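PhnB protein (Bacillus cereus, PDB 3OMS) is of unproven function, but belongs to the glyoxalase superfamily and is a putative 3-demethylubiquinone-9 3-methyltransferase. Local coordinates at residues 95-109 with 120-134. Numbering follows the deposited sequence. Where two conformers were deposited one is given.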
ATOM      1  N   ILE A  95       9.447  -1.580  18.724  1.00 37.24           N
ATOM      2  CA  ILE A  95       8.530  -0.523  18.284  1.00 35.25           C
ATOM      3  C   ILE A  95       9.157   0.851  18.554  1.00 34.67           C
ATOM      4  O   ILE A  95       9.107   1.757  17.695  1.00 32.14           O
ATOM      5  CB  ILE A  95       7.075  -0.657  18.856  1.00 35.38           C
ATOM      6  CG1 ILE A  95       6.170   0.389  18.160  1.00 36.10           C
ATOM      7  CG2 ILE A  95       7.018  -0.462  20.418  1.00 37.15           C
ATOM      8  CD1 ILE A  95       4.618   0.176  18.310  1.00 37.43           C
ATOM      9  N   ASP A  96       9.811   0.987  19.709  1.00 36.53           N
ATOM     10  CA  ASP A  96      10.495   2.237  20.089  1.00 37.71           C
ATOM     11  C   ASP A  96      11.570   2.591  19.079  1.00 37.28           C
ATOM     12  O   ASP A  96      11.656   3.743  18.619  1.00 36.90           O
ATOM     13  CB  ASP A  96      11.132   2.131  21.492  1.00 39.98           C
ATOM     14  CG  ASP A  96      10.101   2.155  22.606  1.00 43.65           C
ATOM     15  OD1 ASP A  96       8.923   2.557  22.391  1.00 40.61           O
ATOM     16  OD2 ASP A  96      10.465   1.752  23.734  1.00 45.53           O
ATOM     17  N   THR A  97      12.371   1.597  18.707  1.00 37.38           N
ATOM     18  CA  THR A  97      13.465   1.807  17.768  1.00 37.58           C
ATOM     19  C   THR A  97      12.983   2.115  16.364  1.00 34.63           C
ATOM     20  O   THR A  97      13.472   3.055  15.760  1.00 34.67           O
ATOM     21  CB  THR A  97      14.402   0.598  17.686  1.00 38.87           C
ATOM     22  OG1 THR A  97      14.952   0.362  18.977  1.00 41.28           O
ATOM     23  CG2 THR A  97      15.550   0.903  16.727  1.00 41.28           C
ATOM     24  N   VAL A  98      12.044   1.334  15.833  1.00 33.83           N
ATOM     25  CA  VAL A  98      11.600   1.548  14.478  1.00 31.73           C
ATOM     26  C   VAL A  98      10.836   2.872  14.353  1.00 30.08           C
ATOM     27  O   VAL A  98      10.999   3.604  13.382  1.00 28.94           O
ATOM     28  CB  VAL A  98      10.691   0.407  13.970  1.00 32.32           C
ATOM     29  CG1 VAL A  98      10.312   0.633  12.557  1.00 30.01           C
ATOM     30  CG2 VAL A  98      11.358  -0.954  14.106  1.00 36.68           C
ATOM     31  N   PHE A  99       9.972   3.163  15.305  1.00 29.04           N
ATOM     32  CA  PHE A  99       9.225   4.422  15.261  1.00 28.49           C
ATOM     33  C   PHE A  99      10.181   5.635  15.190  1.00 28.63           C
ATOM     34  O   PHE A  99      10.011   6.511  14.341  1.00 27.41           O
ATOM     35  CB  PHE A  99       8.283   4.545  16.463  1.00 28.75           C
ATOM     36  CG  PHE A  99       7.305   5.680  16.347  1.00 27.70           C
ATOM     37  CD1 PHE A  99       6.097   5.503  15.681  1.00 28.62           C
ATOM     38  CD2 PHE A  99       7.583   6.926  16.907  1.00 30.42           C
ATOM     39  CE1 PHE A  99       5.186   6.538  15.583  1.00 30.43           C
ATOM     40  CE2 PHE A  99       6.676   7.979  16.782  1.00 28.85           C
ATOM     41  CZ  PHE A  99       5.506   7.788  16.144  1.00 29.32           C
ATOM     42  N   HIS A 100      11.157   5.665  16.093  1.00 30.10           N
ATOM     43  CA  HIS A 100      12.126   6.772  16.220  0.50 31.84           C
ATOM     44  C   HIS A 100      12.915   6.935  14.929  1.00 30.89           C
ATOM     45  O   HIS A 100      13.148   8.033  14.478  1.00 29.15           O
ATOM     46  CB  HIS A 100      13.047   6.501  17.416  0.50 33.35           C
ATOM     47  CG  HIS A 100      14.225   7.416  17.535  0.50 36.70           C
ATOM     48  ND1 HIS A 100      14.113   8.749  17.863  0.50 37.90           N
ATOM     49  CD2 HIS A 100      15.552   7.163  17.426  0.50 38.83           C
ATOM     50  CE1 HIS A 100      15.321   9.277  17.941  0.50 41.18           C
ATOM     51  NE2 HIS A 100      16.209   8.333  17.684  0.50 38.55           N
ATOM     52  N   LYS A 101      13.283   5.807  14.325  1.00 29.41           N
ATOM     53  CA  LYS A 101      14.009   5.879  13.078  1.00 29.61           C
ATOM     54  C   LYS A 101      13.134   6.470  11.968  1.00 28.25           C
ATOM     55  O   LYS A 101      13.580   7.345  11.223  1.00 28.82           O
ATOM     56  CB  LYS A 101      14.569   4.494  12.691  1.00 30.30           C
ATOM     57  CG  LYS A 101      15.821   4.101  13.547  1.00 34.32           C
ATOM     58  CD  LYS A 101      16.327   2.738  13.128  1.00 39.44           C
ATOM     59  CE  LYS A 101      17.647   2.239  13.768  1.00 46.68           C
ATOM     60  NZ  LYS A 101      17.768   0.785  13.207  1.00 48.49           N
ATOM     61  N   LEU A 102      11.909   5.957  11.836  1.00 26.80           N
ATOM     62  CA  LEU A 102      10.961   6.413  10.786  1.00 27.19           C
ATOM     63  C   LEU A 102      10.512   7.866  10.983  1.00 27.71           C
ATOM     64  O   LEU A 102      10.206   8.568  10.008  1.00 27.07           O
ATOM     65  CB  LEU A 102       9.732   5.482  10.754  1.00 25.41           C
ATOM     66  CG  LEU A 102       9.873   4.087  10.172  1.00 26.79           C
ATOM     67  CD1 LEU A 102       8.613   3.243  10.535  1.00 27.74           C
ATOM     68  CD2 LEU A 102      10.073   4.162   8.650  1.00 26.89           C
ATOM     69  N   ALA A 103      10.476   8.313  12.247  1.00 28.06           N
ATOM     70  CA  ALA A 103      10.110   9.693  12.571  1.00 28.88           C
ATOM     71  C   ALA A 103      11.141  10.746  12.132  1.00 30.54           C
ATOM     72  O   ALA A 103      10.784  11.930  12.084  1.00 31.73           O
ATOM     73  CB  ALA A 103       9.854   9.839  14.137  1.00 29.97           C
ATOM     74  N   GLN A 104      12.403  10.353  11.848  1.00 31.87           N
ATOM     75  CA  GLN A 104      13.469  11.340  11.575  1.00 34.67           C
ATOM     76  C   GLN A 104      13.118  12.106  10.306  1.00 33.47           C
ATOM     77  O   GLN A 104      12.883  11.510   9.250  1.00 31.27           O
ATOM     78  CB  GLN A 104      14.826  10.675  11.418  1.00 36.27           C
ATOM     79  CG  GLN A 104      15.278   9.714  12.557  1.00 44.05           C
ATOM     80  CD  GLN A 104      15.487  10.341  13.963  1.00 53.25           C
ATOM     81  OE1 GLN A 104      14.660  11.105  14.458  1.00 57.85           O
ATOM     82  NE2 GLN A 104      16.554   9.908  14.636  1.00 58.10           N
ATOM     83  N   ASP A 105      12.984  13.414  10.439  1.00 33.82           N
ATOM     84  CA  ASP A 105      12.563  14.310   9.344  1.00 35.04           C
ATOM     85  C   ASP A 105      11.194  13.914   8.768  1.00 33.80           C
ATOM     86  O   ASP A 105      10.867  14.234   7.629  1.00 32.68           O
ATOM     87  CB  ASP A 105      13.655  14.367   8.259  1.00 35.15           C
ATOM     88  CG  ASP A 105      14.905  15.101   8.735  1.00 41.86           C
ATOM     89  OD1 ASP A 105      14.829  15.862   9.718  1.00 43.95           O
ATOM     90  OD2 ASP A 105      15.957  14.923   8.128  1.00 46.42           O
ATOM     91  N   GLY A 106      10.395  13.235   9.592  1.00 32.72           N
ATOM     92  CA  GLY A 106       9.028  12.828   9.239  1.00 30.85           C
ATOM     93  C   GLY A 106       8.011  13.737   9.886  1.00 31.20           C
ATOM     94  O   GLY A 106       8.322  14.833  10.317  1.00 31.32           O
ATOM     95  N   ALA A 107       6.764  13.306   9.884  1.00 28.77           N
ATOM     96  CA  ALA A 107       5.670  14.082  10.388  1.00 29.69           C
ATOM     97  C   ALA A 107       4.874  13.133  11.280  1.00 28.74           C
ATOM     98  O   ALA A 107       4.555  12.019  10.880  1.00 26.88           O
ATOM     99  CB  ALA A 107       4.769  14.669   9.197  1.00 31.25           C
ATOM    100  N   ILE A 108       4.599  13.550  12.515  1.00 28.71           N
ATOM    101  CA  ILE A 108       3.854  12.686  13.418  1.00 28.09           C
ATOM    102  C   ILE A 108       2.366  12.917  13.259  1.00 28.52           C
ATOM    103  O   ILE A 108       1.886  14.042  13.354  1.00 29.70           O
ATOM    104  CB  ILE A 108       4.241  12.932  14.880  1.00 28.66           C
ATOM    105  CG1 ILE A 108       5.755  12.801  15.068  1.00 29.30           C
ATOM    106  CG2 ILE A 108       3.479  11.996  15.812  1.00 29.87           C
ATOM    107  CD1 ILE A 108       6.401  11.449  14.611  1.00 27.37           C
ATOM    108  N   LEU A 109       1.623  11.845  13.067  1.00 27.67           N
ATOM    109  CA  LEU A 109       0.182  11.947  12.970  1.00 28.74           C
ATOM    110  C   LEU A 109      -0.463  11.620  14.336  1.00 29.62           C
ATOM    111  O   LEU A 109      -1.371  12.329  14.790  1.00 31.14           O
ATOM    112  CB  LEU A 109      -0.317  11.028  11.865  1.00 28.32           C
ATOM    113  CG  LEU A 109       0.259  11.325  10.477  1.00 27.08           C
ATOM    114  CD1 LEU A 109      -0.368  10.427   9.375  1.00 30.06           C
ATOM    115  CD2 LEU A 109      -0.024  12.834  10.213  1.00 32.87           C
ATOM    116  N   LYS A 120       0.364   0.265  22.937  1.00 47.05           N
ATOM    117  CA  LYS A 120       1.445   0.996  22.302  1.00 43.94           C
ATOM    118  C   LYS A 120       1.188   1.088  20.804  1.00 40.00           C
ATOM    119  O   LYS A 120       1.233   0.082  20.099  1.00 37.71           O
ATOM    120  CB  LYS A 120       2.770   0.314  22.563  1.00 44.96           C
ATOM    121  CG  LYS A 120       3.983   1.166  22.291  1.00 45.92           C
ATOM    122  CD  LYS A 120       4.528   1.850  23.516  1.00 48.74           C
ATOM    123  CE  LYS A 120       5.839   2.550  23.156  1.00 49.40           C
ATOM    124  NZ  LYS A 120       6.741   2.874  24.307  1.00 49.66           N
ATOM    125  N   PHE A 121       0.964   2.314  20.346  1.00 37.07           N
ATOM    126  CA  PHE A 121       0.625   2.610  18.944  1.00 34.06           C
ATOM    127  C   PHE A 121       1.114   3.984  18.535  1.00 32.70           C
ATOM    128  O   PHE A 121       1.107   4.937  19.340  1.00 31.55           O
ATOM    129  CB  PHE A 121      -0.885   2.569  18.737  1.00 34.22           C
ATOM    130  CG  PHE A 121      -1.332   3.008  17.364  1.00 34.62           C
ATOM    131  CD1 PHE A 121      -1.389   2.083  16.316  1.00 34.45           C
ATOM    132  CD2 PHE A 121      -1.736   4.326  17.132  1.00 34.71           C
ATOM    133  CE1 PHE A 121      -1.826   2.462  15.031  1.00 32.87           C
ATOM    134  CE2 PHE A 121      -2.173   4.720  15.853  1.00 33.87           C
ATOM    135  CZ  PHE A 121      -2.226   3.770  14.801  1.00 33.18           C
ATOM    136  N   GLY A 122       1.524   4.100  17.280  1.00 29.91           N
ATOM    137  CA  GLY A 122       1.829   5.406  16.707  1.00 29.54           C
ATOM    138  C   GLY A 122       1.611   5.417  15.226  1.00 28.43           C
ATOM    139  O   GLY A 122       1.575   4.347  14.569  1.00 27.83           O
ATOM    140  N   TRP A 123       1.518   6.620  14.670  1.00 27.74           N
ATOM    141  CA  TRP A 123       1.235   6.791  13.239  1.00 26.69           C
ATOM    142  C   TRP A 123       2.036   7.994  12.780  1.00 26.66           C
ATOM    143  O   TRP A 123       2.020   9.049  13.407  1.00 26.84           O
ATOM    144  CB  TRP A 123      -0.262   7.026  13.005  1.00 28.05           C
ATOM    145  CG  TRP A 123      -0.747   6.848  11.602  1.00 29.85           C
ATOM    146  CD1 TRP A 123      -0.022   6.874  10.460  1.00 31.41           C
ATOM    147  CD2 TRP A 123      -2.104   6.606  11.205  1.00 38.33           C
ATOM    148  NE1 TRP A 123      -0.842   6.706   9.366  1.00 32.52           N
ATOM    149  CE2 TRP A 123      -2.126   6.538   9.801  1.00 36.57           C
ATOM    150  CE3 TRP A 123      -3.302   6.424  11.909  1.00 40.22           C
ATOM    151  CZ2 TRP A 123      -3.305   6.244   9.073  1.00 40.09           C
ATOM    152  CZ3 TRP A 123      -4.487   6.180  11.181  1.00 43.69           C
ATOM    153  CH2 TRP A 123      -4.468   6.094   9.778  1.00 41.90           C
ATOM    154  N   LEU A 124       2.788   7.813  11.713  1.00 25.87           N
ATOM    155  CA  LEU A 124       3.601   8.898  11.171  1.00 25.23           C
ATOM    156  C   LEU A 124       3.697   8.814   9.667  1.00 25.72           C
ATOM    157  O   LEU A 124       3.297   7.782   9.064  1.00 25.47           O
ATOM    158  CB  LEU A 124       5.015   8.813  11.756  1.00 25.73           C
ATOM    159  CG  LEU A 124       5.819   7.493  11.676  1.00 27.41           C
ATOM    160  CD1 LEU A 124       6.355   7.321  10.229  1.00 28.43           C
ATOM    161  CD2 LEU A 124       6.993   7.547  12.669  1.00 29.47           C
ATOM    162  N   ASN A 125       4.200   9.893   9.068  1.00 25.19           N
ATOM    163  CA  ASN A 125       4.748   9.852   7.712  1.00 25.06           C
ATOM    164  C   ASN A 125       6.231   9.936   7.777  1.00 26.02           C
ATOM    165  O   ASN A 125       6.766  10.742   8.527  1.00 26.16           O
ATOM    166  CB  ASN A 125       4.238  11.034   6.879  1.00 25.52           C
ATOM    167  CG  ASN A 125       2.724  11.053   6.708  1.00 25.64           C
ATOM    168  OD1 ASN A 125       2.130  12.147   6.657  1.00 33.67           O
ATOM    169  ND2 ASN A 125       2.108   9.914   6.518  1.00 24.05           N
ATOM    170  N   ASP A 126       6.938   9.084   7.051  1.00 25.07           N
ATOM    171  CA  ASP A 126       8.390   9.152   7.102  1.00 25.27           C
ATOM    172  C   ASP A 126       8.912  10.322   6.235  1.00 25.47           C
ATOM    173  O   ASP A 126       8.141  11.094   5.626  1.00 27.16           O
ATOM    174  CB  ASP A 126       8.997   7.784   6.766  1.00 24.66           C
ATOM    175  CG  ASP A 126       8.812   7.401   5.311  1.00 25.16           C
ATOM    176  OD1 ASP A 126       8.510   8.333   4.514  1.00 24.13           O
ATOM    177  OD2 ASP A 126       9.016   6.193   4.999  1.00 26.42           O
ATOM    178  N   LYS A 127      10.217  10.481   6.207  1.00 28.72           N
ATOM    179  CA  LYS A 127      10.845  11.588   5.496  1.00 30.25           C
ATOM    180  C   LYS A 127      10.520  11.584   3.997  1.00 31.22           C
ATOM    181  O   LYS A 127      10.760  12.572   3.313  1.00 30.89           O
ATOM    182  CB  LYS A 127      12.364  11.590   5.695  1.00 31.75           C
ATOM    183  CG  LYS A 127      13.150  10.438   5.055  1.00 33.64           C
ATOM    184  CD  LYS A 127      14.647  10.550   5.297  1.00 40.27           C
ATOM    185  CE  LYS A 127      15.065  10.150   6.727  1.00 44.48           C
ATOM    186  NZ  LYS A 127      14.937   8.719   7.166  1.00 42.56           N
ATOM    187  N   TYR A 128      10.094  10.436   3.472  1.00 30.28           N
ATOM    188  CA  TYR A 128       9.727  10.339   2.060  1.00 31.26           C
ATOM    189  C   TYR A 128       8.258  10.593   1.827  1.00 30.69           C
ATOM    190  O   TYR A 128       7.811  10.601   0.683  1.00 32.17           O
ATOM    191  CB  TYR A 128      10.154   8.946   1.508  1.00 31.28           C
ATOM    192  CG  TYR A 128      11.608   8.629   1.763  1.00 30.30           C
ATOM    193  CD1 TYR A 128      12.610   9.273   1.047  1.00 32.57           C
ATOM    194  CD2 TYR A 128      11.992   7.740   2.768  1.00 29.13           C
ATOM    195  CE1 TYR A 128      13.943   9.034   1.302  1.00 34.63           C
ATOM    196  CE2 TYR A 128      13.285   7.503   3.014  1.00 30.51           C
ATOM    197  CZ  TYR A 128      14.271   8.147   2.287  1.00 32.45           C
ATOM    198  OH  TYR A 128      15.597   7.909   2.566  1.00 37.63           O
ATOM    199  N   GLY A 129       7.476  10.719   2.902  1.00 29.43           N
ATOM    200  CA  GLY A 129       6.060  10.902   2.824  1.00 29.78           C
ATOM    201  C   GLY A 129       5.230   9.626   2.947  1.00 27.41           C
ATOM    202  O   GLY A 129       3.986   9.700   2.970  1.00 27.91           O
ATOM    203  N   VAL A 130       5.892   8.484   3.077  1.00 25.84           N
ATOM    204  CA  VAL A 130       5.223   7.189   3.203  1.00 25.47           C
ATOM    205  C   VAL A 130       4.641   7.027   4.609  1.00 25.25           C
ATOM    206  O   VAL A 130       5.327   7.342   5.604  1.00 23.95           O
ATOM    207  CB  VAL A 130       6.167   6.006   2.919  1.00 24.53           C
ATOM    208  CG1 VAL A 130       5.441   4.624   3.230  1.00 25.25           C
ATOM    209  CG2 VAL A 130       6.618   6.069   1.470  1.00 25.15           C
ATOM    210  N   SER A 131       3.365   6.637   4.693  1.00 23.43           N
ATOM    211  CA  SER A 131       2.655   6.588   5.992  1.00 23.98           C
ATOM    212  C   SER A 131       2.779   5.196   6.629  1.00 25.36           C
ATOM    213  O   SER A 131       2.456   4.130   5.997  1.00 25.05           O
ATOM    214  CB  SER A 131       1.206   6.921   5.798  1.00 25.22           C
ATOM    215  OG  SER A 131       0.562   7.324   6.994  1.00 25.21           O
ATOM    216  N   TRP A 132       3.209   5.216   7.890  1.00 25.93           N
ATOM    217  CA  TRP A 132       3.434   4.015   8.681  1.00 25.77           C
ATOM    218  C   TRP A 132       2.660   4.062  10.007  1.00 26.88           C
ATOM    219  O   TRP A 132       2.650   5.093  10.734  1.00 25.65           O
ATOM    220  CB  TRP A 132       4.900   3.909   9.029  1.00 26.74           C
ATOM    221  CG  TRP A 132       5.864   3.732   7.914  1.00 24.28           C
ATOM    222  CD1 TRP A 132       6.427   4.715   7.176  1.00 24.50           C
ATOM    223  CD2 TRP A 132       6.437   2.499   7.449  1.00 24.32           C
ATOM    224  NE1 TRP A 132       7.322   4.189   6.287  1.00 25.11           N
ATOM    225  CE2 TRP A 132       7.333   2.825   6.411  1.00 23.36           C
ATOM    226  CE3 TRP A 132       6.286   1.161   7.814  1.00 25.60           C
ATOM    227  CZ2 TRP A 132       8.094   1.863   5.734  1.00 28.89           C
ATOM    228  CZ3 TRP A 132       7.005   0.196   7.108  1.00 28.31           C
ATOM    229  CH2 TRP A 132       7.921   0.558   6.095  1.00 26.90           C
ATOM    230  N   GLN A 133       2.030   2.926  10.331  1.00 27.31           N
ATOM    231  CA  GLN A 133       1.382   2.741  11.624  1.00 28.70           C
ATOM    232  C   GLN A 133       2.132   1.619  12.299  1.00 29.29           C
ATOM    233  O   GLN A 133       2.531   0.619  11.677  1.00 29.60           O
ATOM    234  CB  GLN A 133      -0.088   2.320  11.525  1.00 30.37           C
ATOM    235  CG  GLN A 133      -1.008   3.351  10.872  1.00 29.44           C
ATOM    236  CD  GLN A 133      -2.430   2.857  10.829  1.00 30.49           C
ATOM    237  OE1 GLN A 133      -3.039   2.587  11.870  1.00 31.51           O
ATOM    238  NE2 GLN A 133      -2.971   2.706   9.617  1.00 27.24           N
ATOM    239  N   LEU A 134       2.358   1.782  13.583  1.00 30.39           N
ATOM    240  CA  LEU A 134       3.124   0.787  14.332  1.00 31.84           C
ATOM    241  C   LEU A 134       2.369   0.440  15.580  1.00 32.81           C
ATOM    242  O   LEU A 134       1.846   1.322  16.238  1.00 32.94           O
ATOM    243  CB  LEU A 134       4.489   1.329  14.678  1.00 31.98           C
ATOM    244  CG  LEU A 134       5.431   1.550  13.498  1.00 35.37           C
ATOM    245  CD1 LEU A 134       5.226   2.940  12.916  1.00 34.96           C
ATOM    246  CD2 LEU A 134       6.823   1.348  14.021  1.00 38.21           C
TER
HETATM  247  O   HOH W   1      11.929   9.126   8.059  1.00 19.26           O
HETATM  248  O   HOH W   2      11.323  15.105   4.810  1.00 39.94           O
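Ala107 and Asn125 form an antiparallel hydrogen-bonded pair: Ala107 N donates to Asn125 O at 2.9 Å, and Asn125 N returns a bond to Ala107 O, lying in that carbonyl's plane. Ile108 and Leu124 make the adjoining non-hydrogen-bonded pair, and Leu109 N then bonds Trp123 O. Preceding this edge strand, helix 95-103 packs on the same sheet, its axis 8.8 Å from strand 121-125 and inclined to it by 26°; a type II turn from Ala103 to Gly106 joins helix to edge. With strand order 83-89, 131-136, 121-125, 107-111, the unit has the βαβββ topology of the glyoxalase (vicinal oxygen chelate) fold, and the preceding half of the chain repeats it.

Between helix and sheet, Leu124 turns its CG between backbone N and carbonyl carbon (chi1 53°), and its CD2 lies over one face of the Phe99 ring, 3.7 Å from the centroid, while CD1 meets Leu102 CB. Leu134 CD1 approaches the edge of that same ring. Leu102 crosses Trp132 at about a right angle, its CD2 sitting over the five-membered ring, 18° off the normal. Ile95 CD1 closes the other end against Leu134 CB at 3.8 Å. On the sheet's other face, Leu109 CD1 covers the pyrrole part of Trp123, and Trp123 also packs on Met16 of the second subunit.

Asp96 OD1 presents its syn lone pair to Lys120 NZ at 2.9 Å; Lys120 NZ also makes a salt bridge to Glu92, and its charge would probably offset the closeness of the two acids. At the turn 126-129, one water accepts hydrogen bonds from Lys127 N and Lys127 NZ and donates to Leu102 O and Gln104 O. Asp126 OD1 accepts from Tyr128 N, which makes an Asx turn, and from Val130 N, the two donors on opposite faces of its carboxylate, while OD2 accepts from Trp132 NE1 and also bonds Tyr28.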